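Local coordinates for protein excinuclease ABC, subunit A. (Deinococcus radiodurans, PDB 2VF7) that binds DNA, ATP and zinc and, as an ABC ATPase of the UvrA family, probably helps recognise damaged DNA for excision repair, at residues D166-D171 with W218-D223; R179-W184 with V206-L211; V795-D800 with P835-A840. The protein carries 1 engineered substitution. All coordinates share one frame; numbering follows the deposited sequence.

Interaction 1 of 3, residues D166-D171 with W218-D223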
ATOM      1  N   ASP A 166      34.746 -28.149  -2.900  1.00 57.68           N
ATOM      2  CA  ASP A 166      34.055 -29.389  -2.570  1.00 57.76           C
ATOM      3  C   ASP A 166      32.553 -29.175  -2.371  1.00 57.29           C
ATOM      4  O   ASP A 166      31.750 -29.995  -2.824  1.00 57.43           O
ATOM      5  CB  ASP A 166      34.643 -30.068  -1.323  1.00 58.31           C
ATOM      6  CG  ASP A 166      36.170 -29.992  -1.254  1.00 60.91           C
ATOM      7  OD1 ASP A 166      36.749 -28.880  -1.397  1.00 64.22           O
ATOM      8  OD2 ASP A 166      36.800 -31.046  -1.013  1.00 63.22           O
ATOM      9  N   SER A 167      32.165 -28.090  -1.700  1.00 56.38           N
ATOM     10  CA  SER A 167      30.747 -27.824  -1.458  1.00 55.80           C
ATOM     11  C   SER A 167      30.001 -27.488  -2.755  1.00 55.57           C
ATOM     12  O   SER A 167      28.837 -27.850  -2.910  1.00 55.93           O
ATOM     13  CB  SER A 167      30.546 -26.728  -0.405  1.00 55.75           C
ATOM     14  OG  SER A 167      30.913 -25.444  -0.880  1.00 55.41           O
ATOM     15  N   MET A 168      30.701 -26.845  -3.690  1.00 55.21           N
ATOM     16  CA  MET A 168      30.139 -26.390  -4.985  1.00 54.80           C
ATOM     17  C   MET A 168      30.292 -27.345  -6.153  1.00 54.10           C
ATOM     18  O   MET A 168      29.489 -27.328  -7.084  1.00 54.21           O
ATOM     19  CB  MET A 168      30.811 -25.088  -5.388  1.00 54.55           C
ATOM     20  CG  MET A 168      30.195 -23.901  -4.765  1.00 55.02           C
ATOM     21  SD  MET A 168      31.189 -22.448  -5.048  1.00 55.64           S
ATOM     22  CE  MET A 168      29.907 -21.310  -4.663  1.00 55.92           C
ATOM     23  N   VAL A 169      31.375 -28.111  -6.150  1.00 53.93           N
ATOM     24  CA  VAL A 169      31.555 -29.216  -7.105  1.00 53.77           C
ATOM     25  C   VAL A 169      31.722 -30.525  -6.352  1.00 53.87           C
ATOM     26  O   VAL A 169      32.843 -30.915  -5.976  1.00 53.90           O
ATOM     27  CB  VAL A 169      32.601 -28.930  -8.261  1.00 53.67           C
ATOM     28  CG1 VAL A 169      33.217 -27.546  -8.141  1.00 53.50           C
ATOM     29  CG2 VAL A 169      33.637 -30.012  -8.394  1.00 54.33           C
ATOM     30  N   PRO A 170      30.582 -31.181  -6.068  1.00 53.90           N
ATOM     31  CA  PRO A 170      30.557 -32.423  -5.296  1.00 53.78           C
ATOM     32  C   PRO A 170      31.177 -33.613  -6.043  1.00 53.86           C
ATOM     33  O   PRO A 170      31.752 -34.503  -5.400  1.00 53.95           O
ATOM     34  CB  PRO A 170      29.068 -32.654  -5.046  1.00 54.02           C
ATOM     35  CG  PRO A 170      28.383 -31.375  -5.468  1.00 53.96           C
ATOM     36  CD  PRO A 170      29.233 -30.767  -6.484  1.00 53.41           C
ATOM     37  N   ASP A 171      31.069 -33.613  -7.375  1.00 53.69           N
ATOM     38  CA  ASP A 171      31.682 -34.633  -8.242  1.00 53.99           C
ATOM     39  C   ASP A 171      32.570 -33.978  -9.299  1.00 53.51           C
ATOM     40  O   ASP A 171      32.055 -33.435 -10.259  1.00 54.47           O
ATOM     41  CB  ASP A 171      30.598 -35.477  -8.921  1.00 54.07           C
ATOM     42  CG  ASP A 171      31.157 -36.669  -9.725  1.00 55.26           C
ATOM     43  OD1 ASP A 171      32.399 -36.871  -9.817  1.00 54.14           O
ATOM     44  OD2 ASP A 171      30.316 -37.423 -10.272  1.00 56.53           O
ATOM     45  N   TRP A 218      39.140 -19.248 -10.664  1.00 51.15           N
ATOM     46  CA  TRP A 218      38.412 -18.142 -11.315  1.00 50.99           C
ATOM     47  C   TRP A 218      36.916 -18.414 -11.450  1.00 50.46           C
ATOM     48  O   TRP A 218      36.087 -17.645 -10.971  1.00 50.91           O
ATOM     49  CB  TRP A 218      39.010 -17.876 -12.693  1.00 50.84           C
ATOM     50  CG  TRP A 218      38.572 -16.599 -13.299  1.00 51.29           C
ATOM     51  CD1 TRP A 218      39.127 -15.374 -13.096  1.00 51.16           C
ATOM     52  CD2 TRP A 218      37.492 -16.406 -14.219  1.00 50.92           C
ATOM     53  NE1 TRP A 218      38.461 -14.424 -13.824  1.00 51.39           N
ATOM     54  CE2 TRP A 218      37.453 -15.027 -14.528  1.00 51.40           C
ATOM     55  CE3 TRP A 218      36.559 -17.261 -14.818  1.00 50.10           C
ATOM     56  CZ2 TRP A 218      36.511 -14.476 -15.398  1.00 50.64           C
ATOM     57  CZ3 TRP A 218      35.618 -16.712 -15.689  1.00 51.80           C
ATOM     58  CH2 TRP A 218      35.608 -15.330 -15.973  1.00 50.32           C
ATOM     59  N   ILE A 219      36.580 -19.529 -12.094  1.00 49.92           N
ATOM     60  CA  ILE A 219      35.199 -19.955 -12.297  1.00 49.04           C
ATOM     61  C   ILE A 219      34.383 -19.921 -11.002  1.00 49.21           C
ATOM     62  O   ILE A 219      33.246 -19.433 -10.970  1.00 48.56           O
ATOM     63  CB  ILE A 219      35.172 -21.367 -12.945  1.00 48.63           C
ATOM     64  CG1 ILE A 219      35.784 -21.285 -14.346  1.00 47.72           C
ATOM     65  CG2 ILE A 219      33.754 -21.952 -12.976  1.00 48.63           C
ATOM     66  CD1 ILE A 219      35.950 -22.599 -15.040  1.00 46.87           C
ATOM     67  N   LEU A 220      34.993 -20.453  -9.945  1.00 49.25           N
ATOM     68  CA  LEU A 220      34.363 -20.623  -8.636  1.00 49.43           C
ATOM     69  C   LEU A 220      34.366 -19.362  -7.757  1.00 49.70           C
ATOM     70  O   LEU A 220      33.394 -19.117  -7.057  1.00 50.41           O
ATOM     71  CB  LEU A 220      35.045 -21.777  -7.902  1.00 48.72           C
ATOM     72  CG  LEU A 220      34.454 -23.185  -7.805  1.00 49.68           C
ATOM     73  CD1 LEU A 220      33.575 -23.626  -8.985  1.00 49.62           C
ATOM     74  CD2 LEU A 220      35.593 -24.178  -7.584  1.00 50.18           C
ATOM     75  N   PHE A 221      35.434 -18.562  -7.802  1.00 49.98           N
ATOM     76  CA  PHE A 221      35.634 -17.488  -6.809  1.00 50.48           C
ATOM     77  C   PHE A 221      35.746 -16.015  -7.292  1.00 50.98           C
ATOM     78  O   PHE A 221      35.635 -15.088  -6.467  1.00 52.06           O
ATOM     79  CB  PHE A 221      36.789 -17.838  -5.857  1.00 49.97           C
ATOM     80  CG  PHE A 221      36.588 -19.141  -5.115  1.00 50.36           C
ATOM     81  CD1 PHE A 221      35.720 -19.221  -4.030  1.00 50.17           C
ATOM     82  CD2 PHE A 221      37.268 -20.294  -5.510  1.00 51.21           C
ATOM     83  CE1 PHE A 221      35.531 -20.435  -3.341  1.00 49.59           C
ATOM     84  CE2 PHE A 221      37.092 -21.513  -4.830  1.00 50.64           C
ATOM     85  CZ  PHE A 221      36.218 -21.586  -3.744  1.00 49.30           C
ATOM     86  N   THR A 222      35.976 -15.792  -8.584  1.00 50.61           N
ATOM     87  CA  THR A 222      36.149 -14.434  -9.100  1.00 50.50           C
ATOM     88  C   THR A 222      34.993 -13.497  -8.750  1.00 50.69           C
ATOM     89  O   THR A 222      33.876 -13.959  -8.539  1.00 50.29           O
ATOM     90  CB  THR A 222      36.421 -14.412 -10.629  1.00 50.12           C
ATOM     91  OG1 THR A 222      36.853 -13.108 -11.016  1.00 51.34           O
ATOM     92  CG2 THR A 222      35.188 -14.780 -11.438  1.00 50.32           C
ATOM     93  N   ASP A 223      35.287 -12.188  -8.669  1.00 51.35           N
ATOM     94  CA  ASP A 223      34.271 -11.119  -8.540  1.00 51.70           C
ATOM     95  C   ASP A 223      33.970 -10.484  -9.893  1.00 51.43           C
ATOM     96  O   ASP A 223      33.041  -9.674 -10.045  1.00 50.88           O
ATOM     97  CB  ASP A 223      34.787 -10.013  -7.623  1.00 52.54           C
ATOM     98  CG  ASP A 223      34.716 -10.377  -6.145  1.00 53.93           C
ATOM     99  OD1 ASP A 223      35.647  -9.988  -5.414  1.00 55.60           O
ATOM    100  OD2 ASP A 223      33.735 -11.025  -5.712  1.00 56.74           O
TER
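Within the UvrA DNA-binding domain, Met168 and Val169, where helix 165-168 runs out, close on Leu220 in the last turn of helix 213-221. This is a small, wholly apolar helix-end contact, and it shows how one leucine can serve two successive residues. With SD anti to CA (chi2 170°), the Met168 side chain reaches out to the leucine branch point: Met168 SD lies 4.3 Å from Leu220 CG. Val169, already out of helical conformation, uses one branch. Its CG1 sits 4.0 Å from Leu220 CD1 and 4.2 Å from Leu220 CD2, so the methyl meets both ends of the leucine fork, and the two side chains cross at about a right angle. All three residues are buried. Two residues on, where the helix ends, Thr222 N bonds to Trp218 O at 3.0 Å. Here Thr222 CG2 lies 3.8 Å above the plane of the Trp218 ring, over its centre, while Phe255 stacks on the same indole. Helix 258-268 lies alongside both partners: Met168 touches Ala258 and Val262, and Leu220 also leans on Ala258. On the first segment, Ser167 OG ties the short helix to Thr164 and Tyr281, whereas Val169 packs against Trp208 from the loop that precedes helix 213-221.

Interaction 2 of 3, residues R179-W184 with V206-L211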
ATOM      1  N   ARG A 179      27.225 -30.312 -16.045  1.00 50.65           N
ATOM      2  CA  ARG A 179      26.867 -29.582 -14.807  1.00 50.57           C
ATOM      3  C   ARG A 179      27.766 -29.895 -13.608  1.00 50.19           C
ATOM      4  O   ARG A 179      27.290 -30.016 -12.475  1.00 50.08           O
ATOM      5  CB  ARG A 179      25.396 -29.787 -14.476  1.00 50.18           C
ATOM      6  CG  ARG A 179      24.496 -29.389 -15.628  1.00 51.71           C
ATOM      7  CD  ARG A 179      23.095 -29.079 -15.183  1.00 52.96           C
ATOM      8  NE  ARG A 179      22.330 -28.469 -16.259  1.00 53.58           N
ATOM      9  CZ  ARG A 179      21.947 -27.190 -16.323  1.00 54.39           C
ATOM     10  NH1 ARG A 179      22.237 -26.322 -15.355  1.00 53.34           N
ATOM     11  NH2 ARG A 179      21.253 -26.781 -17.374  1.00 52.35           N
ATOM     12  N   ALA A 180      29.068 -30.009 -13.869  1.00 50.14           N
ATOM     13  CA  ALA A 180      30.062 -30.244 -12.814  1.00 50.17           C
ATOM     14  C   ALA A 180      29.983 -29.202 -11.716  1.00 50.69           C
ATOM     15  O   ALA A 180      30.116 -29.543 -10.533  1.00 50.94           O
ATOM     16  CB  ALA A 180      31.467 -30.315 -13.368  1.00 50.01           C
ATOM     17  N   VAL A 181      29.742 -27.939 -12.081  1.00 51.09           N
ATOM     18  CA  VAL A 181      29.482 -26.935 -11.043  1.00 51.04           C
ATOM     19  C   VAL A 181      27.976 -26.830 -10.721  1.00 51.44           C
ATOM     20  O   VAL A 181      27.219 -26.015 -11.292  1.00 51.92           O
ATOM     21  CB  VAL A 181      30.304 -25.605 -11.235  1.00 50.99           C
ATOM     22  CG1 VAL A 181      30.558 -25.289 -12.711  1.00 50.73           C
ATOM     23  CG2 VAL A 181      29.723 -24.446 -10.446  1.00 50.22           C
ATOM     24  N   ALA A 182      27.574 -27.703  -9.803  1.00 51.35           N
ATOM     25  CA  ALA A 182      26.188 -27.923  -9.401  1.00 52.21           C
ATOM     26  C   ALA A 182      25.544 -26.722  -8.718  1.00 52.97           C
ATOM     27  O   ALA A 182      24.306 -26.556  -8.761  1.00 53.19           O
ATOM     28  CB  ALA A 182      26.098 -29.151  -8.504  1.00 52.05           C
ATOM     29  N   ALA A 183      26.380 -25.897  -8.098  1.00 53.24           N
ATOM     30  CA  ALA A 183      25.940 -24.666  -7.437  1.00 53.45           C
ATOM     31  C   ALA A 183      25.357 -23.625  -8.416  1.00 53.79           C
ATOM     32  O   ALA A 183      24.698 -22.655  -8.010  1.00 54.17           O
ATOM     33  CB  ALA A 183      27.096 -24.079  -6.658  1.00 52.79           C
ATOM     34  N   TRP A 184      25.603 -23.806  -9.707  1.00 53.42           N
ATOM     35  CA  TRP A 184      24.951 -22.946 -10.698  1.00 52.84           C
ATOM     36  C   TRP A 184      23.455 -23.299 -10.863  1.00 53.52           C
ATOM     37  O   TRP A 184      23.045 -24.421 -10.556  1.00 53.36           O
ATOM     38  CB  TRP A 184      25.702 -22.988 -12.033  1.00 51.58           C
ATOM     39  CG  TRP A 184      26.704 -21.906 -12.155  1.00 51.21           C
ATOM     40  CD1 TRP A 184      26.713 -20.709 -11.476  1.00 50.29           C
ATOM     41  CD2 TRP A 184      27.833 -21.872 -13.035  1.00 51.24           C
ATOM     42  NE1 TRP A 184      27.779 -19.951 -11.868  1.00 50.53           N
ATOM     43  CE2 TRP A 184      28.497 -20.642 -12.813  1.00 51.17           C
ATOM     44  CE3 TRP A 184      28.361 -22.765 -13.984  1.00 50.82           C
ATOM     45  CZ2 TRP A 184      29.660 -20.281 -13.504  1.00 51.20           C
ATOM     46  CZ3 TRP A 184      29.509 -22.405 -14.672  1.00 50.17           C
ATOM     47  CH2 TRP A 184      30.151 -21.176 -14.423  1.00 51.25           C
ATOM     48  N   VAL A 206      35.698 -31.358 -20.772  1.00 55.13           N
ATOM     49  CA  VAL A 206      36.858 -32.026 -20.149  1.00 55.01           C
ATOM     50  C   VAL A 206      36.592 -32.128 -18.647  1.00 54.41           C
ATOM     51  O   VAL A 206      36.051 -31.195 -18.066  1.00 54.35           O
ATOM     52  CB  VAL A 206      38.126 -31.195 -20.455  1.00 55.62           C
ATOM     53  CG1 VAL A 206      38.891 -30.796 -19.189  1.00 56.15           C
ATOM     54  CG2 VAL A 206      39.004 -31.906 -21.485  1.00 57.05           C
ATOM     55  N   PRO A 207      36.951 -33.253 -18.000  1.00 54.57           N
ATOM     56  CA  PRO A 207      36.558 -33.333 -16.581  1.00 54.55           C
ATOM     57  C   PRO A 207      37.145 -32.197 -15.718  1.00 54.75           C
ATOM     58  O   PRO A 207      38.272 -31.724 -15.965  1.00 54.93           O
ATOM     59  CB  PRO A 207      37.100 -34.701 -16.142  1.00 54.41           C
ATOM     60  CG  PRO A 207      37.314 -35.451 -17.429  1.00 54.21           C
ATOM     61  CD  PRO A 207      37.699 -34.460 -18.428  1.00 54.04           C
ATOM     62  N   TRP A 208      36.376 -31.769 -14.720  1.00 54.63           N
ATOM     63  CA  TRP A 208      36.724 -30.602 -13.916  1.00 54.52           C
ATOM     64  C   TRP A 208      38.203 -30.652 -13.429  1.00 54.88           C
ATOM     65  O   TRP A 208      39.024 -29.804 -13.799  1.00 55.04           O
ATOM     66  CB  TRP A 208      35.705 -30.447 -12.776  1.00 53.55           C
ATOM     67  CG  TRP A 208      35.944 -29.269 -11.875  1.00 53.55           C
ATOM     68  CD1 TRP A 208      36.518 -29.300 -10.645  1.00 53.05           C
ATOM     69  CD2 TRP A 208      35.624 -27.886 -12.133  1.00 52.36           C
ATOM     70  NE1 TRP A 208      36.580 -28.038 -10.115  1.00 53.25           N
ATOM     71  CE2 TRP A 208      36.044 -27.146 -11.005  1.00 52.20           C
ATOM     72  CE3 TRP A 208      35.044 -27.201 -13.209  1.00 51.81           C
ATOM     73  CZ2 TRP A 208      35.880 -25.754 -10.907  1.00 51.80           C
ATOM     74  CZ3 TRP A 208      34.889 -25.798 -13.113  1.00 52.41           C
ATOM     75  CH2 TRP A 208      35.318 -25.098 -11.969  1.00 51.98           C
ATOM     76  N   ARG A 209      38.544 -31.671 -12.653  1.00 55.19           N
ATOM     77  CA  ARG A 209      39.893 -31.834 -12.081  1.00 55.88           C
ATOM     78  C   ARG A 209      41.080 -31.731 -13.067  1.00 55.89           C
ATOM     79  O   ARG A 209      42.227 -31.559 -12.654  1.00 56.09           O
ATOM     80  CB  ARG A 209      39.954 -33.152 -11.319  1.00 55.61           C
ATOM     81  CG  ARG A 209      40.202 -34.343 -12.208  1.00 57.23           C
ATOM     82  CD  ARG A 209      39.355 -35.546 -11.855  1.00 60.10           C
ATOM     83  NE  ARG A 209      39.335 -35.904 -10.434  1.00 62.61           N
ATOM     84  CZ  ARG A 209      38.581 -36.887  -9.949  1.00 64.60           C
ATOM     85  NH1 ARG A 209      37.824 -37.597 -10.783  1.00 64.88           N
ATOM     86  NH2 ARG A 209      38.587 -37.174  -8.644  1.00 65.18           N
ATOM     87  N   GLU A 210      40.792 -31.829 -14.362  1.00 56.63           N
ATOM     88  CA  GLU A 210      41.806 -31.731 -15.415  1.00 56.38           C
ATOM     89  C   GLU A 210      42.058 -30.296 -15.845  1.00 56.30           C
ATOM     90  O   GLU A 210      43.018 -30.018 -16.564  1.00 56.70           O
ATOM     91  CB  GLU A 210      41.408 -32.576 -16.642  1.00 56.80           C
ATOM     92  CG  GLU A 210      41.240 -34.091 -16.389  1.00 56.30           C
ATOM     93  CD  GLU A 210      42.354 -34.678 -15.535  1.00 57.30           C
ATOM     94  OE1 GLU A 210      42.061 -35.301 -14.498  1.00 59.73           O
ATOM     95  OE2 GLU A 210      43.534 -34.510 -15.878  1.00 58.93           O
ATOM     96  N   LEU A 211      41.198 -29.378 -15.417  1.00 55.80           N
ATOM     97  CA  LEU A 211      41.385 -27.959 -15.745  1.00 54.92           C
ATOM     98  C   LEU A 211      42.450 -27.381 -14.821  1.00 54.57           C
ATOM     99  O   LEU A 211      42.591 -27.850 -13.688  1.00 54.16           O
ATOM    100  CB  LEU A 211      40.060 -27.190 -15.607  1.00 54.98           C
ATOM    101  CG  LEU A 211      38.903 -27.512 -16.581  1.00 55.11           C
ATOM    102  CD1 LEU A 211      37.664 -26.723 -16.224  1.00 54.30           C
ATOM    103  CD2 LEU A 211      39.278 -27.208 -18.016  1.00 55.06           C
TER
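Ala180 and Trp208 mark the closest approach of two irregular pieces of backbone, their CA atoms 6.8 Å apart. Arg179 has positive phi (57°), and the chain then enters a type I turn from Val181 to Trp184, closed by Trp184 N on Val181 O at 3.2 Å. The facing segment contains a single short 3-10 stretch, residues 208-210. Two bonds hold it, Glu210 N to Pro207 O at 3.0 Å and Leu211 N to Trp208 O at 2.7 Å, and it presents the indole of Trp208 from its first residue. The contact itself is apolar. Ala180 CB lies 4.3 Å from Trp208 CB, at the root of the side chain, while further out Val181 CG1 comes obliquely to the six-membered ring, 4.4 Å from Trp208 CZ3. With its CG anti to the backbone N (chi1 -180°), Trp208 extends its ring across to Val181. The two methyls of that valine divide the work between two tryptophans: CG1 meets Trp208, whereas CG2 lies 4.0 Å above the plane of the Trp184 ring, offset toward its rim. Both segments belong to the UvrA DNA-binding domain, where they lie before and after helix 187-199, so the contact brings together the chain entering that helix and the chain that has left it. Although the indoles are buried, their N-H groups have partners: Trp208 NE1 bonds to Glu165 OE2 and Trp184 NE1 to the backbone O of Ser256. Beyond the two segments, Trp208 also packs on Arg216 of helix 213-221, while Val181 rests on Ala258 of helix 258-268 and Trp184 on Gln193 and Leu197 of helix 187-199.

Interaction 3 of 3, residues V795-D800 with P835-A840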
ATOM      1  N   VAL A 795     -15.156 -33.744  24.607  1.00 57.56           N
ATOM      2  CA  VAL A 795     -14.386 -34.808  23.982  1.00 57.21           C
ATOM      3  C   VAL A 795     -13.594 -35.623  24.997  1.00 56.61           C
ATOM      4  O   VAL A 795     -13.460 -36.837  24.857  1.00 57.32           O
ATOM      5  CB  VAL A 795     -13.420 -34.221  22.924  1.00 57.11           C
ATOM      6  CG1 VAL A 795     -12.375 -35.256  22.506  1.00 57.80           C
ATOM      7  CG2 VAL A 795     -14.200 -33.743  21.718  1.00 57.40           C
ATOM      8  N   VAL A 796     -13.063 -34.944  26.006  1.00 55.84           N
ATOM      9  CA  VAL A 796     -12.304 -35.577  27.089  1.00 54.89           C
ATOM     10  C   VAL A 796     -13.189 -36.507  27.935  1.00 54.22           C
ATOM     11  O   VAL A 796     -12.720 -37.489  28.489  1.00 54.32           O
ATOM     12  CB  VAL A 796     -11.595 -34.498  27.949  1.00 54.73           C
ATOM     13  CG1 VAL A 796     -10.837 -35.107  29.139  1.00 55.07           C
ATOM     14  CG2 VAL A 796     -10.643 -33.709  27.082  1.00 54.55           C
ATOM     15  N   ALA A 797     -14.477 -36.193  27.991  1.00 53.68           N
ATOM     16  CA  ALA A 797     -15.461 -36.959  28.726  1.00 52.95           C
ATOM     17  C   ALA A 797     -15.832 -38.294  28.051  1.00 52.87           C
ATOM     18  O   ALA A 797     -16.410 -39.174  28.687  1.00 52.93           O
ATOM     19  CB  ALA A 797     -16.698 -36.108  28.954  1.00 52.51           C
ATOM     20  N   ALA A 798     -15.519 -38.442  26.767  1.00 52.99           N
ATOM     21  CA  ALA A 798     -15.771 -39.707  26.064  1.00 52.56           C
ATOM     22  C   ALA A 798     -14.494 -40.462  25.669  1.00 52.57           C
ATOM     23  O   ALA A 798     -14.543 -41.411  24.884  1.00 53.19           O
ATOM     24  CB  ALA A 798     -16.661 -39.482  24.862  1.00 52.51           C
ATOM     25  N   SER A 799     -13.353 -40.060  26.230  1.00 52.19           N
ATOM     26  CA  SER A 799     -12.113 -40.829  26.102  1.00 51.67           C
ATOM     27  C   SER A 799     -12.204 -42.114  26.910  1.00 51.06           C
ATOM     28  O   SER A 799     -13.190 -42.328  27.619  1.00 51.58           O
ATOM     29  CB  SER A 799     -10.940 -40.001  26.599  1.00 51.56           C
ATOM     30  OG  SER A 799     -10.861 -38.813  25.844  1.00 53.72           O
ATOM     31  N   ASP A 800     -11.182 -42.968  26.792  1.00 50.11           N
ATOM     32  CA  ASP A 800     -11.030 -44.171  27.639  1.00 48.95           C
ATOM     33  C   ASP A 800      -9.997 -43.973  28.755  1.00 48.22           C
ATOM     34  O   ASP A 800     -10.037 -44.669  29.776  1.00 48.07           O
ATOM     35  CB  ASP A 800     -10.632 -45.379  26.792  1.00 48.47           C
ATOM     36  CG  ASP A 800     -11.628 -45.679  25.691  1.00 48.78           C
ATOM     37  OD1 ASP A 800     -12.762 -46.062  26.038  1.00 50.53           O
ATOM     38  OD2 ASP A 800     -11.290 -45.540  24.490  1.00 46.20           O
ATOM     39  N   PRO A 835     -12.326 -30.194  38.160  1.00 50.26           N
ATOM     40  CA  PRO A 835     -13.676 -29.634  38.306  1.00 50.62           C
ATOM     41  C   PRO A 835     -14.466 -29.498  36.995  1.00 50.59           C
ATOM     42  O   PRO A 835     -15.661 -29.781  36.978  1.00 50.97           O
ATOM     43  CB  PRO A 835     -13.426 -28.255  38.933  1.00 50.67           C
ATOM     44  CG  PRO A 835     -11.941 -28.029  38.849  1.00 50.94           C
ATOM     45  CD  PRO A 835     -11.331 -29.368  38.872  1.00 50.07           C
ATOM     46  N   TYR A 836     -13.800 -29.069  35.926  1.00 50.61           N
ATOM     47  CA  TYR A 836     -14.420 -28.865  34.604  1.00 50.91           C
ATOM     48  C   TYR A 836     -14.763 -30.174  33.886  1.00 50.64           C
ATOM     49  O   TYR A 836     -15.777 -30.256  33.187  1.00 50.76           O
ATOM     50  CB  TYR A 836     -13.513 -27.989  33.711  1.00 51.12           C
ATOM     51  CG  TYR A 836     -13.358 -26.585  34.245  1.00 51.82           C
ATOM     52  CD1 TYR A 836     -12.220 -26.211  34.948  1.00 50.79           C
ATOM     53  CD2 TYR A 836     -14.381 -25.632  34.074  1.00 53.48           C
ATOM     54  CE1 TYR A 836     -12.088 -24.927  35.460  1.00 51.71           C
ATOM     55  CE2 TYR A 836     -14.255 -24.346  34.567  1.00 52.40           C
ATOM     56  CZ  TYR A 836     -13.105 -23.997  35.270  1.00 53.36           C
ATOM     57  OH  TYR A 836     -12.979 -22.715  35.800  1.00 53.27           O
ATOM     58  N   LEU A 837     -13.904 -31.182  34.047  1.00 50.06           N
ATOM     59  CA  LEU A 837     -14.188 -32.528  33.561  1.00 49.62           C
ATOM     60  C   LEU A 837     -15.421 -33.056  34.292  1.00 49.68           C
ATOM     61  O   LEU A 837     -16.318 -33.613  33.673  1.00 49.76           O
ATOM     62  CB  LEU A 837     -12.993 -33.463  33.788  1.00 49.32           C
ATOM     63  CG  LEU A 837     -12.569 -34.488  32.716  1.00 48.39           C
ATOM     64  CD1 LEU A 837     -11.687 -35.536  33.328  1.00 41.84           C
ATOM     65  CD2 LEU A 837     -13.717 -35.155  31.956  1.00 47.27           C
ATOM     66  N   ARG A 838     -15.456 -32.853  35.606  1.00 49.57           N
ATOM     67  CA  ARG A 838     -16.577 -33.253  36.469  1.00 50.15           C
ATOM     68  C   ARG A 838     -17.932 -32.641  36.059  1.00 50.65           C
ATOM     69  O   ARG A 838     -18.933 -33.343  36.009  1.00 50.77           O
ATOM     70  CB  ARG A 838     -16.230 -32.903  37.912  1.00 49.38           C
ATOM     71  CG  ARG A 838     -17.121 -33.473  38.975  1.00 49.39           C
ATOM     72  CD  ARG A 838     -16.854 -32.748  40.312  1.00 47.84           C
ATOM     73  NE  ARG A 838     -15.430 -32.774  40.670  1.00 46.49           N
ATOM     74  CZ  ARG A 838     -14.761 -31.764  41.220  1.00 45.12           C
ATOM     75  NH1 ARG A 838     -15.371 -30.612  41.489  1.00 40.18           N
ATOM     76  NH2 ARG A 838     -13.468 -31.924  41.515  1.00 44.10           N
ATOM     77  N   ALA A 839     -17.959 -31.341  35.767  1.00 51.77           N
ATOM     78  CA  ALA A 839     -19.153 -30.673  35.234  1.00 52.34           C
ATOM     79  C   ALA A 839     -19.632 -31.273  33.899  1.00 52.91           C
ATOM     80  O   ALA A 839     -20.840 -31.364  33.655  1.00 52.93           O
ATOM     81  CB  ALA A 839     -18.907 -29.177  35.095  1.00 52.16           C
ATOM     82  N   ALA A 840     -18.671 -31.662  33.053  1.00 53.72           N
ATOM     83  CA  ALA A 840     -18.889 -32.369  31.776  1.00 54.41           C
ATOM     84  C   ALA A 840     -19.452 -33.778  31.928  1.00 55.36           C
ATOM     85  O   ALA A 840     -20.209 -34.248  31.084  1.00 55.15           O
ATOM     86  CB  ALA A 840     -17.592 -32.446  31.014  1.00 54.04           C
TER
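Val796 and Ala797 meet Leu837 and Ala840 through aliphatic groups alone; the flat group with a neighbour on its face is the guanidinium of Arg838 in helix 834-840, which has Pro835 CA 3.6 Å above one face, offset toward its rim, and bonds through NE to Ala826 O. Ala840 points its methyl at the partner segment, while Leu837 leaves the helix to one side and reaches it with its branched end. Val796 holds CG1 anti to its backbone N (chi1 177°), and this branch makes the contact: it lies 4.0 Å from both Leu837 CG and Leu837 CD2, the two side chains crossing at about a right angle. Leu837 CD2 continues over the next residue, 4.1 Å from Ala797 CA. Beside it the methyls of two alanines meet obliquely, Ala797 CB to Ala840 CB at 4.3 Å. In this ABC ATPase domain, helix 793-796 links the parallel strands 785-789 and 801-805, and the C-terminal helix packs on its end. Val796 also touches Ser527 and Thr529 of strand 525-529, the strand leading into the P-loop, and its side chain is about 9 Å from that of the ADP-binding Lys536. At the end of the type I turn from Val796 to Ser799, Ser799 OG is hydrogen-bonded to Ser527 OG, and the carboxylate of Asp800 receives the backbone N of Met525 on OD2.

Overall arrangement
Interactions 1 and 2 form one continuous piece of packing in the UvrA DNA-binding domain, their centres 8 Å apart. Interaction 2 is nested in sequence within the loop that interaction 1 closes, and Leu220 CD1 lies 3.7 Å from Trp208 CZ2. Helix 213-221 supplies Leu220 to interaction 1 and packs on Trp208 of interaction 2, and helix 258-268 touches both. Interaction 3 follows later in the chain, on the opposite side of the chain's centre, in the second nucleotide-binding region; its centre is 63 and 65 Å from those of interactions 1 and 2. All three illustrate local apolar packing, and interaction 3 does not touch the other two, the nearest atoms being about 49 Å away.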